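Local coordinates for protein ammonium transporter (Kuenenia stuttgartiensis, PDB 6EU6) that senses ammonium and signals it across the membrane, probably as the Amt-type sensor part of an ammonium sensor histidine kinase, at the interface of chains A and B. Numbering follows the deposited sequence. Chains: chain A/B, Ammonium transporter.

Contact 1: the interface of chains A and B. Residues chain A 217, 221, 239-240, 243; chain B 18, 21, 55, 98, 101.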
loop_
_atom_site.group_PDB
_atom_site.type_symbol
_atom_site.label_atom_id
_atom_site.label_comp_id
_atom_site.label_asym_id
_atom_site.label_seq_id
_atom_site.Cartn_x
_atom_site.Cartn_y
_atom_site.Cartn_z
ATOM N N TRP A 217 5.434 -1.277 -9.099
ATOM C CA TRP A 217 4.759 -2.296 -9.950
ATOM C C TRP A 217 3.222 -2.299 -9.650
ATOM O O TRP A 217 2.347 -2.243 -10.547
ATOM C CB TRP A 217 5.456 -3.616 -9.683
ATOM C CG TRP A 217 5.053 -4.887 -10.444
ATOM C CD1 TRP A 217 3.877 -5.163 -11.049
ATOM C CD2 TRP A 217 5.874 -6.033 -10.624
ATOM N NE1 TRP A 217 3.889 -6.470 -11.546
ATOM C CE2 TRP A 217 5.115 -7.007 -11.312
ATOM C CE3 TRP A 217 7.149 -6.349 -10.218
ATOM C CZ2 TRP A 217 5.604 -8.257 -11.628
ATOM C CZ3 TRP A 217 7.652 -7.601 -10.522
ATOM C CH2 TRP A 217 6.877 -8.541 -11.241
ATOM N N PHE A 221 -0.228 -0.868 -12.083
ATOM C CA PHE A 221 -1.527 -1.437 -12.357
ATOM C C PHE A 221 -2.618 -0.383 -12.507
ATOM O O PHE A 221 -3.482 -0.461 -13.457
ATOM C CB PHE A 221 -1.962 -2.487 -11.300
ATOM C CG PHE A 221 -1.102 -3.743 -11.262
ATOM C CD1 PHE A 221 -0.521 -4.274 -12.418
ATOM C CD2 PHE A 221 -0.846 -4.377 -10.060
ATOM C CE1 PHE A 221 0.256 -5.417 -12.349
ATOM C CE2 PHE A 221 -0.039 -5.505 -9.999
ATOM C CZ PHE A 221 0.486 -6.020 -11.155
ATOM N N ILE A 239 -4.119 -4.997 -17.028
ATOM C CA ILE A 239 -3.333 -5.313 -15.804
ATOM C C ILE A 239 -2.495 -6.571 -15.943
ATOM O O ILE A 239 -1.362 -6.603 -15.509
ATOM C CB ILE A 239 -4.289 -5.328 -14.621
ATOM C CG1 ILE A 239 -4.622 -3.855 -14.371
ATOM C CG2 ILE A 239 -3.640 -5.970 -13.402
ATOM C CD1 ILE A 239 -5.533 -3.493 -13.258
ATOM N N LEU A 240 -3.072 -7.601 -16.545
ATOM C CA LEU A 240 -2.336 -8.815 -16.852
ATOM C C LEU A 240 -1.162 -8.515 -17.770
ATOM O O LEU A 240 -0.034 -8.907 -17.490
ATOM C CB LEU A 240 -3.266 -9.859 -17.480
ATOM C CG LEU A 240 -2.544 -11.161 -17.892
ATOM C CD1 LEU A 240 -1.926 -11.882 -16.660
ATOM C CD2 LEU A 240 -3.431 -12.134 -18.669
ATOM N N ASN A 243 1.591 -6.854 -15.779
ATOM C CA ASN A 243 2.275 -7.794 -14.938
ATOM C C ASN A 243 3.237 -8.651 -15.745
ATOM O O ASN A 243 4.404 -8.934 -15.345
ATOM C CB ASN A 243 1.313 -8.698 -14.214
ATOM C CG ASN A 243 2.007 -9.441 -13.107
ATOM O OD1 ASN A 243 2.339 -8.869 -12.074
ATOM N ND2 ASN A 243 2.218 -10.754 -13.310
ATOM N N CYS B 18 -4.917 -6.962 -7.286
ATOM C CA CYS B 18 -3.844 -6.031 -7.048
ATOM C C CYS B 18 -3.520 -5.980 -5.537
ATOM O O CYS B 18 -2.353 -5.862 -5.147
ATOM C CB CYS B 18 -4.191 -4.629 -7.536
ATOM S SG CYS B 18 -4.379 -4.504 -9.328
ATOM N N PHE B 21 -1.467 -8.930 -4.946
ATOM C CA PHE B 21 -0.096 -8.709 -5.418
ATOM C C PHE B 21 0.754 -8.030 -4.328
ATOM O O PHE B 21 1.925 -8.320 -4.121
ATOM C CB PHE B 21 -0.081 -7.842 -6.715
ATOM C CG PHE B 21 1.283 -7.569 -7.196
ATOM C CD1 PHE B 21 1.937 -8.470 -8.034
ATOM C CD2 PHE B 21 1.936 -6.427 -6.808
ATOM C CE1 PHE B 21 3.224 -8.177 -8.510
ATOM C CE2 PHE B 21 3.234 -6.160 -7.250
ATOM C CZ PHE B 21 3.882 -7.046 -8.082
ATOM N N SER B 55 4.843 -15.830 -11.992
ATOM C CA SER B 55 3.969 -15.208 -12.994
ATOM C C SER B 55 4.134 -15.937 -14.321
ATOM O O SER B 55 3.170 -16.224 -14.988
ATOM C CB SER B 55 4.338 -13.750 -13.234
ATOM O OG SER B 55 4.055 -12.888 -12.120
ATOM N N PHE B 98 -5.776 -13.210 -13.729
ATOM C CA PHE B 98 -4.756 -12.519 -12.991
ATOM C C PHE B 98 -4.912 -12.764 -11.495
ATOM O O PHE B 98 -3.908 -12.912 -10.785
ATOM C CB PHE B 98 -4.771 -11.016 -13.299
ATOM C CG PHE B 98 -3.656 -10.265 -12.615
ATOM C CD1 PHE B 98 -2.319 -10.654 -12.769
ATOM C CD2 PHE B 98 -3.935 -9.255 -11.725
ATOM C CE1 PHE B 98 -1.291 -10.034 -12.074
ATOM C CE2 PHE B 98 -2.904 -8.613 -11.035
ATOM C CZ PHE B 98 -1.586 -8.993 -11.219
ATOM N N MET B 101 -3.443 -15.930 -10.842
ATOM C CA MET B 101 -1.998 -15.855 -10.901
ATOM C C MET B 101 -1.400 -15.371 -9.580
ATOM O O MET B 101 -0.405 -15.907 -9.105
ATOM C CB MET B 101 -1.535 -14.931 -12.062
ATOM C CG MET B 101 -0.035 -14.806 -12.200
ATOM S SD MET B 101 0.391 -13.714 -13.600
ATOM C CE MET B 101 0.022 -14.904 -14.874
#
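A:Phe221 meets two aromatic rings of chain B. Its CE2 corner points into the face of B:Phe21, off centre and 3.7 Å from CG, with the ring planes 83° apart. B:Phe98 comes up on one face of A:Phe221, its CZ 3.6 Å from CZ of that ring, again edge-to-face. The thiol sulfur of B:Cys18 lies against the root of A:Phe221, beside CB and the CD2 edge, where SG is 3.6 Å from CD2. B:Phe21, with CG anti to the backbone N (chi1 178°), sends its tip onto the indole face of A:Trp217, CZ standing 3.4 Å from CD2. Around B:Phe98 the branch methyl CG2 of A:Ile239 packs at CE2, while A:Leu240 slides past in the opposite direction and touches the methyl end of B:Met101. At the polar rim the amide of A:Asn243 links both chains. Its OD1 takes the indole N-H of A:Trp217, NE1 at 2.9 Å and above the carbonyl plane. Its ND2 donates to the hydroxyl OG of B:Ser55 at 3.1 Å, close to the amide plane, with a moderately bent angle of 148° at H. Both bonds oppose rotation of the amide, beside which CE1 of B:Phe98 packs. The patch fastens neighbouring subunits of the trimeric assembly, joining an aromatic core to a polar clasp.

Contact 2: the interface of chains A and B. Residues chain A 217, 246-247, 250-251, 273; chain B 21, 48, 51-52, 55.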
loop_
_atom_site.group_PDB
_atom_site.type_symbol
_atom_site.label_atom_id
_atom_site.label_comp_id
_atom_site.label_asym_id
_atom_site.label_seq_id
_atom_site.Cartn_x
_atom_site.Cartn_y
_atom_site.Cartn_z
ATOM N N TRP A 217 5.434 -1.277 -9.099
ATOM C CA TRP A 217 4.759 -2.296 -9.950
ATOM C C TRP A 217 3.222 -2.299 -9.650
ATOM O O TRP A 217 2.347 -2.243 -10.547
ATOM C CB TRP A 217 5.456 -3.616 -9.683
ATOM C CG TRP A 217 5.053 -4.887 -10.444
ATOM C CD1 TRP A 217 3.877 -5.163 -11.049
ATOM C CD2 TRP A 217 5.874 -6.033 -10.624
ATOM N NE1 TRP A 217 3.889 -6.470 -11.546
ATOM C CE2 TRP A 217 5.115 -7.007 -11.312
ATOM C CE3 TRP A 217 7.149 -6.349 -10.218
ATOM C CZ2 TRP A 217 5.604 -8.257 -11.628
ATOM C CZ3 TRP A 217 7.652 -7.601 -10.522
ATOM C CH2 TRP A 217 6.877 -8.541 -11.241
ATOM N N ALA A 246 6.481 -6.760 -16.771
ATOM C CA ALA A 246 7.405 -6.672 -15.639
ATOM C C ALA A 246 8.089 -8.024 -15.386
ATOM O O ALA A 246 9.335 -8.120 -15.221
ATOM C CB ALA A 246 6.711 -6.220 -14.379
ATOM N N ALA A 247 7.290 -9.066 -15.366
ATOM C CA ALA A 247 7.838 -10.374 -15.009
ATOM C C ALA A 247 8.823 -10.850 -16.100
ATOM O O ALA A 247 9.911 -11.306 -15.799
ATOM C CB ALA A 247 6.721 -11.351 -14.881
ATOM N N GLY A 250 12.051 -8.933 -15.911
ATOM C CA GLY A 250 12.900 -9.417 -14.871
ATOM C C GLY A 250 13.602 -10.740 -15.231
ATOM O O GLY A 250 14.774 -10.929 -14.896
ATOM N N VAL A 251 12.878 -11.662 -15.858
ATOM C CA VAL A 251 13.441 -12.995 -16.127
ATOM C C VAL A 251 14.532 -12.847 -17.210
ATOM O O VAL A 251 15.576 -13.504 -17.127
ATOM C CB VAL A 251 12.349 -14.029 -16.466
ATOM C CG1 VAL A 251 12.953 -15.335 -17.011
ATOM C CG2 VAL A 251 11.497 -14.360 -15.191
ATOM N N ILE A 273 13.180 -4.462 -14.621
ATOM C CA ILE A 273 11.805 -4.596 -14.236
ATOM C C ILE A 273 11.077 -3.279 -14.474
ATOM O O ILE A 273 10.052 -3.249 -15.131
ATOM C CB ILE A 273 11.687 -5.080 -12.768
ATOM C CG1 ILE A 273 12.186 -6.538 -12.736
ATOM C CG2 ILE A 273 10.239 -4.979 -12.352
ATOM C CD1 ILE A 273 12.432 -7.072 -11.350
ATOM N N PHE B 21 -1.467 -8.930 -4.946
ATOM C CA PHE B 21 -0.096 -8.709 -5.418
ATOM C C PHE B 21 0.754 -8.030 -4.328
ATOM O O PHE B 21 1.925 -8.320 -4.121
ATOM C CB PHE B 21 -0.081 -7.842 -6.715
ATOM C CG PHE B 21 1.283 -7.569 -7.196
ATOM C CD1 PHE B 21 1.937 -8.470 -8.034
ATOM C CD2 PHE B 21 1.936 -6.427 -6.808
ATOM C CE1 PHE B 21 3.224 -8.177 -8.510
ATOM C CE2 PHE B 21 3.234 -6.160 -7.250
ATOM C CZ PHE B 21 3.882 -7.046 -8.082
ATOM N N LEU B 48 11.494 -11.099 -4.643
ATOM C CA LEU B 48 11.203 -10.433 -5.909
ATOM C C LEU B 48 11.298 -11.417 -7.070
ATOM O O LEU B 48 10.440 -11.443 -7.941
ATOM C CB LEU B 48 12.157 -9.291 -6.126
ATOM C CG LEU B 48 12.021 -8.571 -7.469
ATOM C CD1 LEU B 48 10.650 -7.981 -7.647
ATOM C CD2 LEU B 48 13.005 -7.455 -7.542
ATOM N N THR B 51 8.392 -13.786 -7.618
ATOM C CA THR B 51 7.242 -13.216 -8.239
ATOM C C THR B 51 7.413 -13.264 -9.788
ATOM O O THR B 51 6.454 -13.531 -10.540
ATOM C CB THR B 51 7.080 -11.766 -7.737
ATOM O OG1 THR B 51 6.952 -11.753 -6.306
ATOM C CG2 THR B 51 5.885 -11.168 -8.359
ATOM N N LEU B 52 8.646 -12.990 -10.263
ATOM C CA LEU B 52 8.910 -13.069 -11.717
ATOM C C LEU B 52 8.561 -14.504 -12.263
ATOM O O LEU B 52 7.829 -14.617 -13.257
ATOM C CB LEU B 52 10.367 -12.758 -12.065
ATOM C CG LEU B 52 10.961 -11.493 -11.362
ATOM C CD1 LEU B 52 12.392 -11.334 -11.686
ATOM C CD2 LEU B 52 10.192 -10.286 -11.806
ATOM N N SER B 55 4.843 -15.830 -11.992
ATOM C CA SER B 55 3.969 -15.208 -12.994
ATOM C C SER B 55 4.134 -15.937 -14.321
ATOM O O SER B 55 3.170 -16.224 -14.988
ATOM C CB SER B 55 4.338 -13.750 -13.234
ATOM O OG SER B 55 4.055 -12.888 -12.120
#
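The far rim of the A:Trp217 indole and the branched end of B:Leu52 run obliquely to one another, with CD2 of the leucine 3.8 Å from CH2 of the benzo ring. CG of A:Trp217 is anti to its backbone N (chi1 -177°), which carries the six-membered ring out toward helix 40-67 of chain B. There B:Thr51 meets it tip to tip through its methyl CG2, 4.0 Å from CH2. One indole face takes B:Phe21; on the opposite face the methyl CB of A:Ala246, from the same chain, sits over the centre of the ring system, so the indole is clamped between its own chain and the neighbour. A:Ile273 reaches end-on toward both B:Leu48 and B:Leu52, its terminal CD1 lying 3.9 Å from CD2 of B:Leu48. B:Leu52 spreads its branches: CD2 faces the indole and A:Ile273, whereas CD1 rests on the backbone of A:Gly250, 3.8 Å from CA, an approach that the lack of a side chain at this glycine probably permits. A:Val251 runs antiparallel alongside B:Leu52, CG2 against its CB. This interlock is apolar across the chains. The methyl of A:Ala247 packs on CB of B:Ser55, whose hydroxyl OG also turns back along its own helix to donate to the carbonyl O of B:Thr51 at 2.9 Å.

Contact 3: the interface of chains A and B. Residues chain A 214-215, 218, 221; chain B 18-19, 21-22, 25.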
loop_
_atom_site.group_PDB
_atom_site.type_symbol
_atom_site.label_atom_id
_atom_site.label_comp_id
_atom_site.label_asym_id
_atom_site.label_seq_id
_atom_site.Cartn_x
_atom_site.Cartn_y
_atom_site.Cartn_z
ATOM N N PHE A 214 8.287 -3.179 -5.755
ATOM C CA PHE A 214 6.935 -3.699 -5.593
ATOM C C PHE A 214 5.849 -2.633 -5.560
ATOM O O PHE A 214 4.768 -2.795 -6.149
ATOM C CB PHE A 214 6.827 -4.586 -4.367
ATOM C CG PHE A 214 7.277 -6.007 -4.562
ATOM C CD1 PHE A 214 6.593 -6.884 -5.412
ATOM C CD2 PHE A 214 8.341 -6.507 -3.798
ATOM C CE1 PHE A 214 7.020 -8.241 -5.523
ATOM C CE2 PHE A 214 8.742 -7.868 -3.921
ATOM C CZ PHE A 214 8.030 -8.695 -4.759
ATOM N N PHE A 215 6.095 -1.516 -4.858
ATOM C CA PHE A 215 5.139 -0.450 -4.836
ATOM C C PHE A 215 4.915 0.144 -6.208
ATOM O O PHE A 215 3.798 0.535 -6.574
ATOM C CB PHE A 215 5.606 0.744 -3.986
ATOM C CG PHE A 215 5.407 0.552 -2.546
ATOM C CD1 PHE A 215 4.136 0.434 -2.037
ATOM C CD2 PHE A 215 6.508 0.583 -1.673
ATOM C CE1 PHE A 215 3.955 0.272 -0.658
ATOM C CE2 PHE A 215 6.338 0.395 -0.324
ATOM C CZ PHE A 215 5.057 0.201 0.173
ATOM N N PHE A 218 2.888 -2.350 -8.364
ATOM C CA PHE A 218 1.516 -2.221 -7.908
ATOM C C PHE A 218 0.873 -0.967 -8.421
ATOM O O PHE A 218 -0.164 -1.017 -9.021
ATOM C CB PHE A 218 1.490 -2.180 -6.400
ATOM C CG PHE A 218 0.171 -1.886 -5.836
ATOM C CD1 PHE A 218 -0.748 -2.915 -5.612
ATOM C CD2 PHE A 218 -0.137 -0.622 -5.432
ATOM C CE1 PHE A 218 -1.974 -2.650 -5.034
ATOM C CE2 PHE A 218 -1.392 -0.307 -4.901
ATOM C CZ PHE A 218 -2.320 -1.331 -4.695
ATOM N N PHE A 221 -0.228 -0.868 -12.083
ATOM C CA PHE A 221 -1.527 -1.437 -12.357
ATOM C C PHE A 221 -2.618 -0.383 -12.507
ATOM O O PHE A 221 -3.482 -0.461 -13.457
ATOM C CB PHE A 221 -1.962 -2.487 -11.300
ATOM C CG PHE A 221 -1.102 -3.743 -11.262
ATOM C CD1 PHE A 221 -0.521 -4.274 -12.418
ATOM C CD2 PHE A 221 -0.846 -4.377 -10.060
ATOM C CE1 PHE A 221 0.256 -5.417 -12.349
ATOM C CE2 PHE A 221 -0.039 -5.505 -9.999
ATOM C CZ PHE A 221 0.486 -6.020 -11.155
ATOM N N CYS B 18 -4.917 -6.962 -7.286
ATOM C CA CYS B 18 -3.844 -6.031 -7.048
ATOM C C CYS B 18 -3.520 -5.980 -5.537
ATOM O O CYS B 18 -2.353 -5.862 -5.147
ATOM C CB CYS B 18 -4.191 -4.629 -7.536
ATOM S SG CYS B 18 -4.379 -4.504 -9.328
ATOM N N MET B 19 -4.535 -6.071 -4.683
ATOM C CA MET B 19 -4.254 -6.083 -3.243
ATOM C C MET B 19 -3.446 -7.338 -2.880
ATOM O O MET B 19 -2.545 -7.325 -2.032
ATOM C CB MET B 19 -5.563 -6.024 -2.431
ATOM C CG MET B 19 -6.356 -4.788 -2.626
ATOM S SD MET B 19 -8.016 -4.799 -1.969
ATOM C CE MET B 19 -7.678 -4.867 -0.189
ATOM N N PHE B 21 -1.467 -8.930 -4.946
ATOM C CA PHE B 21 -0.096 -8.709 -5.418
ATOM C C PHE B 21 0.754 -8.030 -4.328
ATOM O O PHE B 21 1.925 -8.320 -4.121
ATOM C CB PHE B 21 -0.081 -7.842 -6.715
ATOM C CG PHE B 21 1.283 -7.569 -7.196
ATOM C CD1 PHE B 21 1.937 -8.470 -8.034
ATOM C CD2 PHE B 21 1.936 -6.427 -6.808
ATOM C CE1 PHE B 21 3.224 -8.177 -8.510
ATOM C CE2 PHE B 21 3.234 -6.160 -7.250
ATOM C CZ PHE B 21 3.882 -7.046 -8.082
ATOM N N LEU B 22 0.139 -7.075 -3.659
ATOM C CA LEU B 22 0.834 -6.320 -2.626
ATOM C C LEU B 22 1.233 -7.179 -1.391
ATOM O O LEU B 22 2.200 -6.834 -0.708
ATOM C CB LEU B 22 -0.050 -5.164 -2.146
ATOM C CG LEU B 22 0.692 -4.012 -1.495
ATOM C CD1 LEU B 22 1.641 -3.378 -2.469
ATOM C CD2 LEU B 22 -0.322 -2.983 -1.021
ATOM N N LEU B 25 4.898 -7.988 -1.435
ATOM C CA LEU B 25 5.660 -6.996 -0.640
ATOM C C LEU B 25 5.572 -7.291 0.863
ATOM O O LEU B 25 6.588 -7.238 1.577
ATOM C CB LEU B 25 5.113 -5.613 -0.981
ATOM C CG LEU B 25 5.897 -4.371 -0.530
ATOM C CD1 LEU B 25 5.325 -3.149 -1.220
ATOM C CD2 LEU B 25 5.808 -4.151 0.939
#
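A:Phe215 and B:Leu25 form a CH-pi contact: methyl CD1 of the leucine stands over the centre of the phenyl face, 3.6 Å from CZ and almost equally far from the other ring carbons. The side chains meet at about a right angle. CG of B:Leu25 is anti to its backbone N (chi1 -168°), and this lifts the methyl onto the ring. An alanine in place of A:Phe215 would probably leave that methyl without its aromatic platform and open a gap beside B:Leu25. Ring edges supply a second kind of contact. A:Phe214 crosses B:Phe21 at a slant, its CD1 3.8 Å from CZ, with CE2 of B:Phe21 in the plane of the A:Phe214 ring. A:Phe218 turns its rim toward the backbone of helix 2-34, CE1 lying 3.2 Å from the carbonyl O of B:Cys18; the carbonyl carbon is level with the ring, so the aromatic C-H edge probably gives this oxygen a weakly favourable electrostatic contact. Plain van der Waals packing completes the patch. CB of A:Phe214 touches CD1 of B:Leu25 at 3.8 Å, and CD1 of B:Leu22 lies 4.0 Å from CG of A:Phe218. A:Phe221, already engaged with B:Cys18 and B:Phe21, continues the aromatic row. All the chain A residues belong to helix 206-226, and all their partners to helix 2-34 of chain B, making this a helix-to-helix seam between neighbouring subunits.

The three patches are parts of one A/B interface, with C-alpha centres about 9 Å apart for contacts 1 and 2, 8 Å for contacts 1 and 3, and 11 Å for contacts 2 and 3. B:Phe21 belongs to all of them. A:Trp217 and B:Ser55 join contact 1 to contact 2, and A:Phe221 and B:Cys18 join it to contact 3. Helix 206-226 of A and helix 2-34 of B serve throughout; contacts 1 and 2 add helix 234-261 of A and helix 40-67 of B, contact 1 also helix 93-114 of B, and contact 2 helix 266-280 of A. This continuous seam probably fixes the subunits' relative placement.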